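Local coordinates for RagA protein (Porphyromonas gingivalis, PDB 6SLN) that probably imports nutrients across the outer membrane as a TonB-dependent receptor, its beta barrel enclosing an N-terminal plug domain, at residues K104-L110 / F180-S184; K209-M213 / S322-Y328. One frame throughout, in Å; residues are numbered along the deposited sequence.

Interaction 1 of 2, residues K104-L110 / F180-S184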
loop_
_atom_site.group_PDB
_atom_site.type_symbol
_atom_site.label_atom_id
_atom_site.label_comp_id
_atom_site.label_asym_id
_atom_site.label_seq_id
_atom_site.Cartn_x
_atom_site.Cartn_y
_atom_site.Cartn_z
ATOM N N LYS A 104 6.216 24.269 -37.380
ATOM C CA LYS A 104 5.625 24.923 -36.216
ATOM C C LYS A 104 4.114 25.030 -36.356
ATOM O O LYS A 104 3.612 25.490 -37.389
ATOM C CB LYS A 104 6.208 26.323 -36.004
ATOM C CG LYS A 104 5.660 27.001 -34.752
ATOM C CD LYS A 104 6.171 28.424 -34.597
ATOM C CE LYS A 104 6.987 28.571 -33.315
ATOM N NZ LYS A 104 6.804 29.920 -32.701
ATOM N N VAL A 105 3.391 24.658 -35.300
ATOM C CA VAL A 105 1.933 24.664 -35.312
ATOM C C VAL A 105 1.435 25.704 -34.325
ATOM O O VAL A 105 1.888 25.751 -33.173
ATOM C CB VAL A 105 1.362 23.276 -34.999
ATOM C CG1 VAL A 105 -0.100 23.377 -34.758
ATOM C CG2 VAL A 105 1.605 22.361 -36.167
ATOM N N SER A 106 0.495 26.531 -34.783
ATOM C CA SER A 106 -0.050 27.669 -34.059
ATOM C C SER A 106 -0.991 27.207 -32.938
ATOM O O SER A 106 -1.429 26.051 -32.889
ATOM C CB SER A 106 -0.768 28.598 -35.039
ATOM O OG SER A 106 -1.878 29.235 -34.433
ATOM N N SER A 107 -1.313 28.136 -32.025
ATOM C CA SER A 107 -2.191 27.776 -30.911
ATOM C C SER A 107 -3.588 27.399 -31.391
ATOM O O SER A 107 -4.230 26.541 -30.780
ATOM C CB SER A 107 -2.246 28.904 -29.866
ATOM O OG SER A 107 -2.834 30.098 -30.348
ATOM N N GLU A 108 -4.059 28.007 -32.490
ATOM C CA GLU A 108 -5.347 27.647 -33.089
ATOM C C GLU A 108 -5.500 26.141 -33.236
ATOM O O GLU A 108 -6.497 25.555 -32.800
ATOM C CB GLU A 108 -5.492 28.306 -34.461
ATOM C CG GLU A 108 -5.956 29.744 -34.428
ATOM C CD GLU A 108 -4.804 30.718 -34.250
ATOM O OE1 GLU A 108 -4.900 31.849 -34.785
ATOM O OE2 GLU A 108 -3.807 30.353 -33.577
ATOM N N LYS A 109 -4.523 25.497 -33.869
ATOM C CA LYS A 109 -4.605 24.062 -34.078
ATOM C C LYS A 109 -4.530 23.281 -32.776
ATOM O O LYS A 109 -4.806 22.079 -32.783
ATOM C CB LYS A 109 -3.503 23.627 -35.043
ATOM C CG LYS A 109 -3.565 24.344 -36.396
ATOM C CD LYS A 109 -2.533 25.465 -36.469
ATOM C CE LYS A 109 -2.001 25.684 -37.889
ATOM N NZ LYS A 109 -0.711 26.451 -37.868
ATOM N N LEU A 110 -4.192 23.937 -31.661
ATOM C CA LEU A 110 -4.051 23.274 -30.371
ATOM C C LEU A 110 -5.198 23.544 -29.401
ATOM O O LEU A 110 -5.362 22.781 -28.442
ATOM C CB LEU A 110 -2.735 23.702 -29.701
ATOM C CG LEU A 110 -1.420 23.437 -30.449
ATOM C CD1 LEU A 110 -0.254 24.225 -29.841
ATOM C CD2 LEU A 110 -1.108 21.954 -30.441
ATOM N N PHE A 180 -0.911 26.492 -24.327
ATOM C CA PHE A 180 0.131 26.254 -25.319
ATOM C C PHE A 180 0.133 27.355 -26.373
ATOM O O PHE A 180 -0.897 27.636 -26.998
ATOM C CB PHE A 180 -0.064 24.898 -25.993
ATOM C CG PHE A 180 0.017 23.724 -25.055
ATOM C CD1 PHE A 180 0.438 23.879 -23.750
ATOM C CD2 PHE A 180 -0.323 22.458 -25.493
ATOM C CE1 PHE A 180 0.518 22.794 -22.907
ATOM C CE2 PHE A 180 -0.249 21.368 -24.653
ATOM C CZ PHE A 180 0.172 21.532 -23.364
ATOM N N GLU A 181 1.297 27.973 -26.566
ATOM C CA GLU A 181 1.433 29.013 -27.579
ATOM C C GLU A 181 1.680 28.406 -28.946
ATOM O O GLU A 181 1.021 28.761 -29.929
ATOM C CB GLU A 181 2.582 29.955 -27.218
ATOM C CG GLU A 181 2.716 31.148 -28.134
ATOM C CD GLU A 181 1.412 31.903 -28.275
ATOM O OE1 GLU A 181 0.639 31.578 -29.202
ATOM O OE2 GLU A 181 1.157 32.814 -27.455
ATOM N N SER A 182 2.637 27.496 -29.024
ATOM C CA SER A 182 2.996 26.885 -30.285
ATOM C C SER A 182 3.498 25.484 -30.001
ATOM O O SER A 182 3.679 25.079 -28.847
ATOM C CB SER A 182 4.053 27.712 -31.025
ATOM O OG SER A 182 4.980 28.283 -30.117
ATOM N N MET A 183 3.687 24.735 -31.078
ATOM C CA MET A 183 4.315 23.426 -31.017
ATOM C C MET A 183 5.212 23.305 -32.234
ATOM O O MET A 183 4.755 23.475 -33.371
ATOM C CB MET A 183 3.280 22.304 -30.972
ATOM C CG MET A 183 3.888 20.938 -31.115
ATOM S SD MET A 183 2.645 19.652 -30.960
ATOM C CE MET A 183 1.831 20.116 -29.432
ATOM N N SER A 184 6.495 23.083 -31.986
ATOM C CA SER A 184 7.486 22.914 -33.037
ATOM C C SER A 184 7.848 21.440 -33.151
ATOM O O SER A 184 8.103 20.775 -32.141
ATOM C CB SER A 184 8.738 23.746 -32.758
ATOM O OG SER A 184 8.425 25.114 -32.570
#
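Val105 and Met183 form an antiparallel hydrogen-bonded pair: Val105 N donates to Met183 O at 2.6 Å, and Met183 N returns to Val105 O at 2.9 Å. Two CA-H...O contacts flank the pair, Lys104 CA reaching Met183 O and Ser182 CA reaching Val105 O, each at 3.3 Å. Beyond Ser106 the segment turns, with Leu110 N bonded to Ser107 O, and this brings Leu110 back over segment 180-184. Its CD1 lies 3.9 Å from Phe180 CB, the two side chains crossing at about a right angle, while CD2 meets Met183 CE at 3.6 Å. Met183 runs out extended, CG anti to the backbone N (chi1 171°), and bends at its last torsion to set that methyl against Leu110. Strand 102-106 is an edge strand, within this chain, of the plug's mixed sheet; strand 180-186 separates it from strand 203-208. On the face bearing Lys104, the lysine chain lies along the serines opposite, CE 3.8 Å from Ser184 OG and NZ 3.6 Å from Ser182 OG. Further out, Glu181 and Ser182 both face Gln207 in a classic beta bulge. Phe180 and Met183 pack on Ile206; Met183 also touches Met119 and Leu122, and Val105 rests on Val126.

Interaction 2 of 2, residues K209-M213 / S322-Y328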
loop_
_atom_site.group_PDB
_atom_site.type_symbol
_atom_site.label_atom_id
_atom_site.label_comp_id
_atom_site.label_asym_id
_atom_site.label_seq_id
_atom_site.Cartn_x
_atom_site.Cartn_y
_atom_site.Cartn_z
ATOM N N LYS A 209 2.245 29.711 -22.928
ATOM C CA LYS A 209 2.072 31.136 -23.179
ATOM C C LYS A 209 2.705 31.987 -22.085
ATOM O O LYS A 209 2.712 31.626 -20.905
ATOM C CB LYS A 209 0.588 31.485 -23.288
ATOM C CG LYS A 209 -0.067 31.031 -24.576
ATOM C CD LYS A 209 -1.588 30.961 -24.446
ATOM C CE LYS A 209 -2.257 30.893 -25.824
ATOM N NZ LYS A 209 -3.638 30.317 -25.796
ATOM N N LYS A 210 3.234 33.136 -22.498
ATOM C CA LYS A 210 3.716 34.179 -21.606
ATOM C C LYS A 210 2.857 35.421 -21.805
ATOM O O LYS A 210 2.228 35.605 -22.849
ATOM C CB LYS A 210 5.193 34.519 -21.869
ATOM C CG LYS A 210 6.056 33.340 -22.290
ATOM C CD LYS A 210 6.101 32.237 -21.231
ATOM C CE LYS A 210 7.160 31.185 -21.561
ATOM N NZ LYS A 210 6.721 29.842 -21.093
ATOM N N GLY A 211 2.847 36.295 -20.804
ATOM C CA GLY A 211 2.032 37.495 -20.891
ATOM C C GLY A 211 2.651 38.569 -21.773
ATOM O O GLY A 211 3.803 38.971 -21.576
ATOM N N LYS A 212 1.879 39.037 -22.749
ATOM C CA LYS A 212 2.245 40.241 -23.479
ATOM C C LYS A 212 2.310 41.412 -22.512
ATOM O O LYS A 212 1.366 41.656 -21.754
ATOM C CB LYS A 212 1.220 40.514 -24.578
ATOM C CG LYS A 212 1.359 41.879 -25.235
ATOM C CD LYS A 212 0.192 42.797 -24.884
ATOM C CE LYS A 212 -0.029 43.862 -25.950
ATOM N NZ LYS A 212 -1.009 44.856 -25.459
ATOM N N MET A 213 3.425 42.139 -22.538
ATOM C CA MET A 213 3.602 43.248 -21.613
ATOM C C MET A 213 2.759 44.445 -22.041
ATOM O O MET A 213 2.280 44.524 -23.175
ATOM C CB MET A 213 5.063 43.673 -21.552
ATOM C CG MET A 213 6.035 42.529 -21.489
ATOM S SD MET A 213 7.377 42.997 -20.407
ATOM C CE MET A 213 6.515 43.066 -18.872
ATOM N N SER A 322 4.275 44.336 -16.946
ATOM C CA SER A 322 4.845 45.665 -17.073
ATOM C C SER A 322 6.329 45.618 -16.754
ATOM O O SER A 322 6.770 44.852 -15.893
ATOM C CB SER A 322 4.166 46.661 -16.140
ATOM O OG SER A 322 4.325 47.995 -16.588
ATOM N N GLN A 323 7.089 46.428 -17.488
ATOM C CA GLN A 323 8.488 46.750 -17.201
ATOM C C GLN A 323 9.327 45.493 -16.973
ATOM O O GLN A 323 9.987 45.322 -15.949
ATOM C CB GLN A 323 8.606 47.691 -16.007
ATOM C CG GLN A 323 8.513 49.166 -16.349
ATOM C CD GLN A 323 7.314 49.836 -15.703
ATOM O OE1 GLN A 323 6.184 49.355 -15.810
ATOM N NE2 GLN A 323 7.556 50.948 -15.018
ATOM N N GLY A 324 9.302 44.611 -17.969
ATOM C CA GLY A 324 10.141 43.424 -17.943
ATOM C C GLY A 324 9.706 42.311 -17.012
ATOM O O GLY A 324 10.509 41.406 -16.753
ATOM N N THR A 325 8.476 42.345 -16.489
ATOM C CA THR A 325 7.907 41.249 -15.704
ATOM C C THR A 325 6.618 40.764 -16.358
ATOM O O THR A 325 5.619 41.492 -16.381
ATOM C CB THR A 325 7.608 41.665 -14.260
ATOM O OG1 THR A 325 8.801 42.118 -13.618
ATOM C CG2 THR A 325 7.056 40.484 -13.483
ATOM N N SER A 326 6.630 39.528 -16.850
ATOM C CA SER A 326 5.470 38.889 -17.454
ATOM C C SER A 326 4.868 37.853 -16.503
ATOM O O SER A 326 5.523 37.369 -15.571
ATOM C CB SER A 326 5.851 38.228 -18.787
ATOM O OG SER A 326 4.964 37.165 -19.109
ATOM N N TYR A 327 3.599 37.521 -16.743
ATOM C CA TYR A 327 2.936 36.436 -16.031
ATOM C C TYR A 327 1.881 35.835 -16.946
ATOM O O TYR A 327 1.388 36.490 -17.866
ATOM C CB TYR A 327 2.288 36.906 -14.716
ATOM C CG TYR A 327 1.128 37.860 -14.910
ATOM C CD1 TYR A 327 1.349 39.214 -15.122
ATOM C CD2 TYR A 327 -0.186 37.405 -14.895
ATOM C CE1 TYR A 327 0.285 40.095 -15.318
ATOM C CE2 TYR A 327 -1.256 38.280 -15.089
ATOM C CZ TYR A 327 -1.012 39.619 -15.300
ATOM O OH TYR A 327 -2.058 40.488 -15.491
ATOM N N TYR A 328 1.532 34.579 -16.684
ATOM C CA TYR A 328 0.380 33.961 -17.338
ATOM C C TYR A 328 -0.205 32.946 -16.360
ATOM O O TYR A 328 0.449 31.949 -16.025
ATOM C CB TYR A 328 0.774 33.308 -18.666
ATOM C CG TYR A 328 -0.314 32.451 -19.305
ATOM C CD1 TYR A 328 -1.180 32.981 -20.251
ATOM C CD2 TYR A 328 -0.462 31.108 -18.957
ATOM C CE1 TYR A 328 -2.164 32.194 -20.826
ATOM C CE2 TYR A 328 -1.433 30.321 -19.517
ATOM C CZ TYR A 328 -2.287 30.860 -20.452
ATOM O OH TYR A 328 -3.267 30.055 -21.009
#
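A tight beta hairpin of the barrel wall, joining strands 309-322 and 325-337 through a type I' turn from Ser322 to Thr325, receives the linker that leads from the last strand of the plug to the first strand of the barrel. The linker 209-213 has no regular secondary structure and meets the start of strand 325-337 and its turn through scattered contacts rather than a continuous set of backbone bonds. Ser326 supplies a hydrogen bond between the two segments: its OG, anti to the backbone N (chi1 155°), accepts from Gly211 N at 2.8 Å, with a bent N-H...O angle of 133°. Gly211 CA also lies against the strand backbone, 3.3 Å from Tyr327 O in a CA-H...O contact.

Two residues earlier, Lys209 CB stands over one face of the Tyr328 ring in a CH-pi contact, 3.9 Å from the centroid and 17° off the normal. The lysine chain runs on obliquely across the ring, CD passing 3.9 Å from Tyr328 OH, and its NZ ends on Asn178 O. The phenol in turn bonds to Asp179, so both polar ends reach back to the chain just before strand 180-186. Lys210 touches Ser326 OG with its CB, and its NZ forms a salt bridge with Asp163 and a hydrogen bond with Asn368. At the turn, Gln323 and Thr325 pack on Ser322 of the second subunit. At the far end of the linker Met213, bent at chi2 and chi3, lays its thioether against the turn, with SD 3.5 Å from Gly324 N and the terminal methyl CE beside Thr325 O.

How the interactions relate
Interaction 1 lies inside the plug, its centre about 19 Å from the centre of the chain, and is mostly buried; interaction 2, its centre about 35 Å from that of the chain, is partly buried, where plug meets barrel and the second subunit comes within reach. The chain ties them together: strand 180-186 of interaction 1 pairs with strand 203-208, which runs directly into 209-213. They also touch, Lys209 CG packing 3.6 Å from Glu181 OE2. Their chemistry follows their place. Interaction 1 joins two strands by paired backbone bonds with apolar side chains packed behind, whereas interaction 2 lays an irregular linker on a barrel strand with a serine hydroxyl accepting from a backbone N-H, an aromatic face and a methionine.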